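Local atomic coordinates of fusion protein of Nuclear RNA export factor 2 and Protein panoramix (Drosophila melanogaster, PDB entry 6IEW), a protein that takes part in cotranscriptional transposon silencing guided by piRNA in the ovary, where the UBA domain of Nxf2 mediates the interaction with Panoramix. Residues A[13-18]-A[28-33]; A[42-47]-A[51-56]. One frame throughout, in Å; residues are numbered along the deposited sequence. Where two conformers were deposited one is given.

Both contacts lie in the UBA (TAP-C) domain of Nxf2, the first part of this engineered fusion, and follow one another along the chain. Contact 1 packs helix 4-19 against helix 23-32 in the core, and all its touching residues are buried and apolar. Contact 2, about 12 Å away between centres, is partly buried: it folds the segment after helix 37-49 back on that helix, combining a backbone hydrogen bond with packing of Ile53 on Phe44 and on the aliphatic part of Lys47. Between the contacts, Glu32 of helix 23-32 makes a salt bridge with Lys47 of helix 37-49, and Phe15 of helix 4-19 packs on Phe44.

Contact 1. Residues A[13-18]-A[28-33]; sequences LLFQEV and SIVEEA
Phe15 and Val30 mark the closest approach of the two segments, their CA atoms 7.5 Å apart, a separation bridged by the Phe15 ring and the side chains of Ile29 and Val30. All three side chains leave the backbone toward the other helix. Phe15 supplies the large group from helix 4-19, and two consecutive branched residues receive it on helix 23-32. Its CG stands anti to the backbone N (chi1 174°), which carries the ring out across the gap. Val30 meets the root of the ring: its CG2 methyl lies 3.6 Å from Phe15 CG and 3.7 Å from Phe15 CB, and the Phe15 and Val30 side chains lie alongside each other, heading opposite ways. Ile29 meets the far end, its CG2 methyl 3.6 Å from Phe15 CZ, with its CD1 also near that atom at 4.0 Å. Here the side chains cross at about a right angle. Both CG2 methyls reach the ring obliquely, so one flat group is gripped at its two ends by neighbouring residues of the same helix.

Phenylalanine suits the position because it is long enough to span the helices and has no polar atom to satisfy. The branched carbons of its partners each hold a CG2 methyl near the backbone, and it is these that come closest to the ring. Val26 of helix 23-32, Leu21 in the turn, and Ala40 and Leu41 of helix 37-49 also touch Phe15, making it a central core residue of the three-helix UBA fold. No hydrogen bond or charge pair joins the two segments. Cohesion therefore rests on dispersion and on the exclusion of water, so between these two segments the fit is set by shape, not by directed polar bonds.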
ATOM      1  N   LEU A  13      -6.206   5.873   2.527  1.00 10.26           N
ATOM      2  CA  LEU A  13      -7.099   4.861   1.970  1.00 10.77           C
ATOM      3  C   LEU A  13      -6.724   4.485   0.539  1.00  9.97           C
ATOM      4  O   LEU A  13      -6.883   3.327   0.142  1.00 11.26           O
ATOM      5  CB  LEU A  13      -8.557   5.317   2.048  1.00 15.62           C
ATOM      6  CG  LEU A  13      -9.259   5.234   3.404  1.00 15.62           C
ATOM      7  CD1 LEU A  13     -10.770   5.224   3.218  1.00 17.94           C
ATOM      8  CD2 LEU A  13      -8.799   3.999   4.155  1.00 18.15           C
ATOM      9  N   LEU A  14      -6.262   5.448  -0.260  1.00 12.34           N
ATOM     10  CA  LEU A  14      -5.743   5.151  -1.595  1.00 12.72           C
ATOM     11  C   LEU A  14      -4.717   4.028  -1.530  1.00 11.29           C
ATOM     12  O   LEU A  14      -4.789   3.045  -2.279  1.00 11.94           O
ATOM     13  CB  LEU A  14      -5.065   6.412  -2.127  1.00 17.91           C
ATOM     14  CG  LEU A  14      -5.239   7.026  -3.511  1.00 35.59           C
ATOM     15  CD1 LEU A  14      -6.595   6.714  -4.117  1.00 20.42           C
ATOM     16  CD2 LEU A  14      -5.042   8.528  -3.352  1.00 25.09           C
ATOM     17  N   PHE A  15      -3.760   4.155  -0.615  1.00 10.47           N
ATOM     18  CA  PHE A  15      -2.708   3.159  -0.472  1.00  8.98           C
ATOM     19  C   PHE A  15      -3.241   1.890   0.176  1.00 10.16           C
ATOM     20  O   PHE A  15      -2.880   0.776  -0.231  1.00  9.93           O
ATOM     21  CB  PHE A  15      -1.577   3.768   0.356  1.00  9.59           C
ATOM     22  CG  PHE A  15      -0.487   2.806   0.716  1.00 10.00           C
ATOM     23  CD1 PHE A  15       0.600   2.626  -0.125  1.00 10.85           C
ATOM     24  CD2 PHE A  15      -0.531   2.106   1.912  1.00 11.85           C
ATOM     25  CE1 PHE A  15       1.614   1.751   0.214  1.00 12.23           C
ATOM     26  CE2 PHE A  15       0.483   1.227   2.257  1.00 11.39           C
ATOM     27  CZ  PHE A  15       1.555   1.050   1.404  1.00 12.39           C
ATOM     28  N   GLN A  16      -4.100   2.038   1.190  1.00  8.86           N
ATOM     29  CA  GLN A  16      -4.664   0.869   1.853  1.00  9.22           C
ATOM     30  C   GLN A  16      -5.468   0.014   0.883  1.00 10.22           C
ATOM     31  O   GLN A  16      -5.409  -1.220   0.937  1.00 10.74           O
ATOM     32  CB  GLN A  16      -5.529   1.290   3.046  1.00 11.52           C
ATOM     33  CG  GLN A  16      -6.092   0.103   3.828  1.00 12.51           C
ATOM     34  CD  GLN A  16      -6.722   0.490   5.155  1.00 23.11           C
ATOM     35  OE1 GLN A  16      -7.680   1.254   5.203  1.00 28.41           O
ATOM     36  NE2 GLN A  16      -6.190  -0.057   6.242  1.00 26.48           N
ATOM     37  N   GLU A  17      -6.224   0.652  -0.016  1.00 10.54           N
ATOM     38  CA  GLU A  17      -7.054  -0.103  -0.950  0.55 10.53           C
ATOM     39  C   GLU A  17      -6.199  -0.924  -1.908  1.00 11.19           C
ATOM     40  O   GLU A  17      -6.535  -2.070  -2.223  1.00 11.52           O
ATOM     41  CB  GLU A  17      -7.973   0.850  -1.719  0.55 11.77           C
ATOM     42  CG  GLU A  17      -9.046   0.161  -2.559  0.55 15.21           C
ATOM     43  CD  GLU A  17      -8.536  -0.311  -3.910  0.55 20.72           C
ATOM     44  OE1 GLU A  17      -7.554   0.271  -4.419  0.55 15.17           O
ATOM     45  OE2 GLU A  17      -9.118  -1.269  -4.463  0.55 25.95           O
ATOM     46  N   VAL A  18      -5.093  -0.351  -2.382  1.00 10.05           N
ATOM     47  CA  VAL A  18      -4.226  -1.065  -3.318  1.00 10.22           C
ATOM     48  C   VAL A  18      -3.562  -2.252  -2.637  1.00 12.01           C
ATOM     49  O   VAL A  18      -3.549  -3.368  -3.170  1.00 11.03           O
ATOM     50  CB  VAL A  18      -3.187  -0.107  -3.927  1.00  9.63           C
ATOM     51  CG1 VAL A  18      -2.156  -0.888  -4.744  1.00 11.08           C
ATOM     52  CG2 VAL A  18      -3.878   0.949  -4.773  1.00 12.21           C
ATOM     53  N   SER A  28       2.449   3.864   8.652  1.00 10.06           N
ATOM     54  CA  SER A  28       3.906   3.806   8.669  1.00  9.40           C
ATOM     55  C   SER A  28       4.494   4.089   7.290  1.00  9.34           C
ATOM     56  O   SER A  28       5.391   4.927   7.138  1.00 11.38           O
ATOM     57  CB  SER A  28       4.348   2.431   9.171  1.00 12.48           C
ATOM     58  OG  SER A  28       5.747   2.267   9.042  1.00 14.64           O
ATOM     59  N   ILE A  29       3.985   3.407   6.266  1.00  9.97           N
ATOM     60  CA  ILE A  29       4.584   3.507   4.940  1.00  9.50           C
ATOM     61  C   ILE A  29       4.240   4.834   4.277  1.00  9.55           C
ATOM     62  O   ILE A  29       5.107   5.487   3.684  1.00 10.25           O
ATOM     63  CB  ILE A  29       4.176   2.296   4.086  1.00  9.98           C
ATOM     64  CG1 ILE A  29       4.732   1.012   4.710  1.00  9.10           C
ATOM     65  CG2 ILE A  29       4.667   2.462   2.647  1.00 10.86           C
ATOM     66  CD1 ILE A  29       4.181  -0.260   4.097  1.00 10.56           C
ATOM     67  N   VAL A  30       2.978   5.258   4.366  1.00 10.29           N
ATOM     68  CA  VAL A  30       2.566   6.503   3.720  1.00  9.38           C
ATOM     69  C   VAL A  30       3.294   7.694   4.330  1.00 10.77           C
ATOM     70  O   VAL A  30       3.759   8.590   3.614  1.00 12.63           O
ATOM     71  CB  VAL A  30       1.034   6.653   3.777  1.00  9.51           C
ATOM     72  CG1 VAL A  30       0.602   8.068   3.400  1.00 11.09           C
ATOM     73  CG2 VAL A  30       0.376   5.629   2.860  1.00 11.67           C
ATOM     74  N   GLU A  31       3.416   7.723   5.659  1.00 10.73           N
ATOM     75  CA  GLU A  31       4.120   8.832   6.296  1.00 10.73           C
ATOM     76  C   GLU A  31       5.605   8.819   5.950  1.00 12.81           C
ATOM     77  O   GLU A  31       6.199   9.876   5.709  1.00 14.54           O
ATOM     78  CB  GLU A  31       3.896   8.820   7.810  1.00 10.56           C
ATOM     79  CG  GLU A  31       2.475   9.188   8.204  1.00 11.97           C
ATOM     80  CD  GLU A  31       2.298   9.403   9.699  1.00 17.50           C
ATOM     81  OE1 GLU A  31       3.203   9.036  10.478  1.00 17.60           O
ATOM     82  OE2 GLU A  31       1.245   9.949  10.090  1.00 22.25           O
ATOM     83  N   GLU A  32       6.221   7.633   5.910  1.00 12.07           N
ATOM     84  CA  GLU A  32       7.638   7.559   5.567  1.00 11.93           C
ATOM     85  C   GLU A  32       7.891   8.011   4.135  1.00 13.70           C
ATOM     86  O   GLU A  32       8.961   8.557   3.836  1.00 15.81           O
ATOM     87  CB  GLU A  32       8.166   6.142   5.806  1.00 13.57           C
ATOM     88  CG  GLU A  32       9.675   5.991   5.619  1.00 15.69           C
ATOM     89  CD  GLU A  32      10.165   4.577   5.887  1.00 15.46           C
ATOM     90  OE1 GLU A  32       9.554   3.876   6.722  1.00 18.53           O
ATOM     91  OE2 GLU A  32      11.162   4.167   5.257  1.00 23.09           O
ATOM     92  N   ALA A  33       6.925   7.806   3.241  1.00 12.17           N
ATOM     93  CA  ALA A  33       7.038   8.221   1.850  1.00 12.68           C
ATOM     94  C   ALA A  33       6.568   9.651   1.627  1.00 15.77           C
ATOM     95  O   ALA A  33       6.421  10.074   0.475  1.00 17.14           O
ATOM     96  CB  ALA A  33       6.263   7.261   0.944  1.00 13.60           C
TER

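Contact 2. Residues A[42-47]-A[51-56]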
ATOM      1  N   LYS A  42       6.157   1.995  -3.994  1.00 10.24           N
ATOM      2  CA  LYS A  42       7.530   1.529  -4.165  1.00 10.81           C
ATOM      3  C   LYS A  42       8.163   1.179  -2.826  1.00  9.51           C
ATOM      4  O   LYS A  42       8.904   0.191  -2.714  1.00 11.03           O
ATOM      5  CB  LYS A  42       8.366   2.598  -4.867  1.00 12.17           C
ATOM      6  CG  LYS A  42       7.969   2.871  -6.302  1.00 12.63           C
ATOM      7  CD  LYS A  42       8.876   3.926  -6.907  1.00 13.84           C
ATOM      8  CE  LYS A  42       8.525   4.186  -8.361  1.00 20.37           C
ATOM      9  NZ  LYS A  42       9.388   5.251  -8.947  1.00 21.69           N
ATOM     10  N   LEU A  43       7.901   1.992  -1.802  1.00  9.36           N
ATOM     11  CA  LEU A  43       8.464   1.729  -0.485  1.00 11.23           C
ATOM     12  C   LEU A  43       7.912   0.439   0.103  1.00 10.01           C
ATOM     13  O   LEU A  43       8.652  -0.334   0.724  1.00 11.34           O
ATOM     14  CB  LEU A  43       8.189   2.920   0.434  1.00 10.17           C
ATOM     15  CG  LEU A  43       8.722   2.806   1.858  1.00 13.79           C
ATOM     16  CD1 LEU A  43      10.227   2.584   1.864  1.00 13.58           C
ATOM     17  CD2 LEU A  43       8.360   4.043   2.665  1.00 12.92           C
ATOM     18  N   PHE A  44       6.616   0.184  -0.086  1.00  9.46           N
ATOM     19  CA  PHE A  44       6.032  -1.080   0.356  1.00  8.37           C
ATOM     20  C   PHE A  44       6.728  -2.266  -0.299  1.00  9.00           C
ATOM     21  O   PHE A  44       7.065  -3.251   0.370  1.00 10.22           O
ATOM     22  CB  PHE A  44       4.534  -1.098   0.043  1.00  8.74           C
ATOM     23  CG  PHE A  44       3.932  -2.479   0.034  1.00  9.31           C
ATOM     24  CD1 PHE A  44       3.998  -3.295   1.156  1.00  9.46           C
ATOM     25  CD2 PHE A  44       3.293  -2.958  -1.098  1.00 10.03           C
ATOM     26  CE1 PHE A  44       3.447  -4.567   1.138  1.00 12.42           C
ATOM     27  CE2 PHE A  44       2.734  -4.220  -1.120  1.00 11.06           C
ATOM     28  CZ  PHE A  44       2.816  -5.032  -0.004  1.00 12.00           C
ATOM     29  N   ILE A  45       6.947  -2.190  -1.612  1.00  9.42           N
ATOM     30  CA  ILE A  45       7.586  -3.295  -2.324  1.00 10.31           C
ATOM     31  C   ILE A  45       9.002  -3.528  -1.809  1.00 10.84           C
ATOM     32  O   ILE A  45       9.434  -4.675  -1.631  1.00 12.30           O
ATOM     33  CB  ILE A  45       7.535  -3.042  -3.842  1.00 11.82           C
ATOM     34  CG1 ILE A  45       6.091  -3.146  -4.327  1.00 13.51           C
ATOM     35  CG2 ILE A  45       8.441  -4.015  -4.586  1.00 17.22           C
ATOM     36  CD1 ILE A  45       5.858  -2.497  -5.660  1.00 15.93           C
ATOM     37  N   GLN A  46       9.739  -2.448  -1.543  1.00 10.80           N
ATOM     38  CA  GLN A  46      11.098  -2.590  -1.031  1.00 12.42           C
ATOM     39  C   GLN A  46      11.096  -3.183   0.372  1.00 11.92           C
ATOM     40  O   GLN A  46      11.840  -4.127   0.660  1.00 13.25           O
ATOM     41  CB  GLN A  46      11.810  -1.239  -1.042  1.00 13.04           C
ATOM     42  CG  GLN A  46      13.259  -1.325  -0.593  1.00 15.71           C
ATOM     43  CD  GLN A  46      14.096  -2.168  -1.530  1.00 28.00           C
ATOM     44  OE1 GLN A  46      14.100  -1.947  -2.741  1.00 26.88           O
ATOM     45  NE2 GLN A  46      14.801  -3.148  -0.978  1.00 30.31           N
ATOM     46  N   LYS A  47      10.262  -2.633   1.263  1.00 10.36           N
ATOM     47  CA  LYS A  47      10.167  -3.171   2.617  1.00 10.36           C
ATOM     48  C   LYS A  47       9.754  -4.636   2.596  1.00 11.07           C
ATOM     49  O   LYS A  47      10.270  -5.448   3.376  1.00 10.79           O
ATOM     50  CB  LYS A  47       9.165  -2.357   3.431  1.00 10.37           C
ATOM     51  CG  LYS A  47       9.642  -0.973   3.828  1.00 12.18           C
ATOM     52  CD  LYS A  47       8.487  -0.180   4.439  1.00 15.64           C
ATOM     53  CE  LYS A  47       8.940   1.137   5.051  1.00 20.91           C
ATOM     54  NZ  LYS A  47       9.454   0.977   6.441  1.00 18.30           N
ATOM     55  N   HIS A  51      11.986  -8.179   4.088  1.00 12.58           N
ATOM     56  CA  HIS A  51      11.410  -8.889   5.234  1.00 11.06           C
ATOM     57  C   HIS A  51      11.034  -7.951   6.375  1.00 13.31           C
ATOM     58  O   HIS A  51      11.133  -8.309   7.552  1.00 13.87           O
ATOM     59  CB  HIS A  51      12.294 -10.050   5.699  1.00 12.45           C
ATOM     60  CG  HIS A  51      12.477 -11.097   4.651  1.00 12.77           C
ATOM     61  ND1 HIS A  51      11.418 -11.787   4.104  1.00 16.19           N
ATOM     62  CD2 HIS A  51      13.590 -11.559   4.033  1.00 16.98           C
ATOM     63  CE1 HIS A  51      11.871 -12.638   3.200  1.00 16.39           C
ATOM     64  NE2 HIS A  51      13.185 -12.516   3.135  1.00 18.06           N
ATOM     65  N   GLU A  52      10.578  -6.747   6.030  1.00 10.70           N
ATOM     66  CA  GLU A  52      10.155  -5.765   7.017  0.54 11.92           C
ATOM     67  C   GLU A  52       8.642  -5.629   7.122  1.00 11.96           C
ATOM     68  O   GLU A  52       8.162  -4.807   7.907  1.00 13.62           O
ATOM     69  CB  GLU A  52      10.804  -4.405   6.730  0.54 15.18           C
ATOM     70  CG  GLU A  52      12.291  -4.369   7.066  0.54 17.38           C
ATOM     71  CD  GLU A  52      13.021  -3.215   6.408  0.54 20.11           C
ATOM     72  OE1 GLU A  52      12.363  -2.396   5.734  0.54 25.89           O
ATOM     73  OE2 GLU A  52      14.258  -3.133   6.561  0.54 25.19           O
ATOM     74  N   ILE A  53       7.882  -6.418   6.366  1.00 10.92           N
ATOM     75  CA  ILE A  53       6.421  -6.406   6.445  1.00 10.57           C
ATOM     76  C   ILE A  53       5.958  -7.709   7.086  1.00  9.72           C
ATOM     77  O   ILE A  53       5.971  -8.763   6.430  1.00 10.84           O
ATOM     78  CB  ILE A  53       5.778  -6.217   5.063  1.00 10.07           C
ATOM     79  CG1 ILE A  53       6.330  -4.968   4.366  1.00 11.01           C
ATOM     80  CG2 ILE A  53       4.257  -6.125   5.195  1.00 13.56           C
ATOM     81  CD1 ILE A  53       5.940  -3.659   5.035  1.00 12.92           C
ATOM     82  N   PRO A  54       5.541  -7.694   8.350  1.00  9.00           N
ATOM     83  CA  PRO A  54       5.094  -8.934   8.992  1.00  9.49           C
ATOM     84  C   PRO A  54       3.865  -9.513   8.306  1.00  9.76           C
ATOM     85  O   PRO A  54       3.084  -8.797   7.678  1.00  9.81           O
ATOM     86  CB  PRO A  54       4.755  -8.490  10.421  1.00 11.82           C
ATOM     87  CG  PRO A  54       5.519  -7.215  10.620  1.00 12.65           C
ATOM     88  CD  PRO A  54       5.531  -6.551   9.281  1.00 10.42           C
ATOM     89  N   ASP A  55       3.700 -10.833   8.444  1.00  8.67           N
ATOM     90  CA  ASP A  55       2.481 -11.490   7.983  1.00  9.46           C
ATOM     91  C   ASP A  55       1.236 -10.777   8.501  1.00 11.48           C
ATOM     92  O   ASP A  55       0.262 -10.590   7.762  1.00  9.67           O
ATOM     93  CB  ASP A  55       2.449 -12.943   8.464  1.00  9.71           C
ATOM     94  CG  ASP A  55       3.243 -13.886   7.583  1.00 11.92           C
ATOM     95  OD1 ASP A  55       3.949 -13.426   6.663  1.00 14.78           O
ATOM     96  OD2 ASP A  55       3.148 -15.111   7.816  1.00 13.58           O
ATOM     97  N   LEU A  56       1.245 -10.370   9.773  1.00  9.05           N
ATOM     98  CA  LEU A  56       0.051  -9.776  10.364  1.00  8.54           C
ATOM     99  C   LEU A  56      -0.284  -8.407   9.787  1.00  9.58           C
ATOM    100  O   LEU A  56      -1.361  -7.879  10.084  1.00 10.26           O
ATOM    101  CB  LEU A  56       0.162  -9.708  11.896  1.00 11.08           C
ATOM    102  CG  LEU A  56       1.278  -8.923  12.596  1.00 10.15           C
ATOM    103  CD1 LEU A  56       1.095  -7.411  12.494  1.00 11.03           C
ATOM    104  CD2 LEU A  56       1.339  -9.332  14.059  1.00 10.71           C
TER
HETATM  105  O   HOH W   1      11.479  -0.618   7.356  1.00 33.58           O
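Lys47 and Glu52 are joined by the one hydrogen bond between the two segments, in which Glu52 N donates to Lys47 O over 3.0 Å. The bond is fairly straight, with an N-H...O angle of 161°, although the donor is tilted 26° from the carbonyl plane. It belongs to a Schellman motif that ends helix 37-49: His51, with positive phi, is the C-prime residue that reverses the chain and brings the Glu52 N-H back to a carbonyl of the last turn.

The charged side chains add a conditional, solvent-mediated link, made in one of the two conformers of Glu52. There Lys47 and Glu52 cross at about a right angle, the carboxylate OE1 of Glu52 lying 3.6 Å from Lys47 CG. Lysine is extended until chi4 (-84°), where it bends. Its NZ stays 4.5 Å from Glu52 OE1 in this conformer, too far for a salt bridge, and a water bridges the two, accepting from Lys47 NZ at 2.7 Å and donating to Glu52 OE1 at 2.6 Å. The direct ionic partner of the ammonium is Glu32.

Apolar packing lies beneath. Ile53 turns its CD1 methyl against the aliphatic root of Lys47, 3.8 Å from Lys47 CB, and its CG1 approaches Phe44 CD1 obliquely at 4.3 Å. Lysine suits this border position, offering methylenes to Ile53 and its ammonium to Glu32, while Ile53 and Phe44 are hydrophobic and buried.

The segment 51-56 lies against helix 37-49, and Pro54 and Leu56 reach Trp25 of helix 23-32. Phe44 also rests on Phe15 and Thr19 of helix 4-19, and Ile53 on Leu21 and Phe58. From helix 70-93, the Panoramix part of the engineered fusion, Arg74 NH2 makes a hydrogen bond to Ile53 O and a salt bridge to Asp55 OD1.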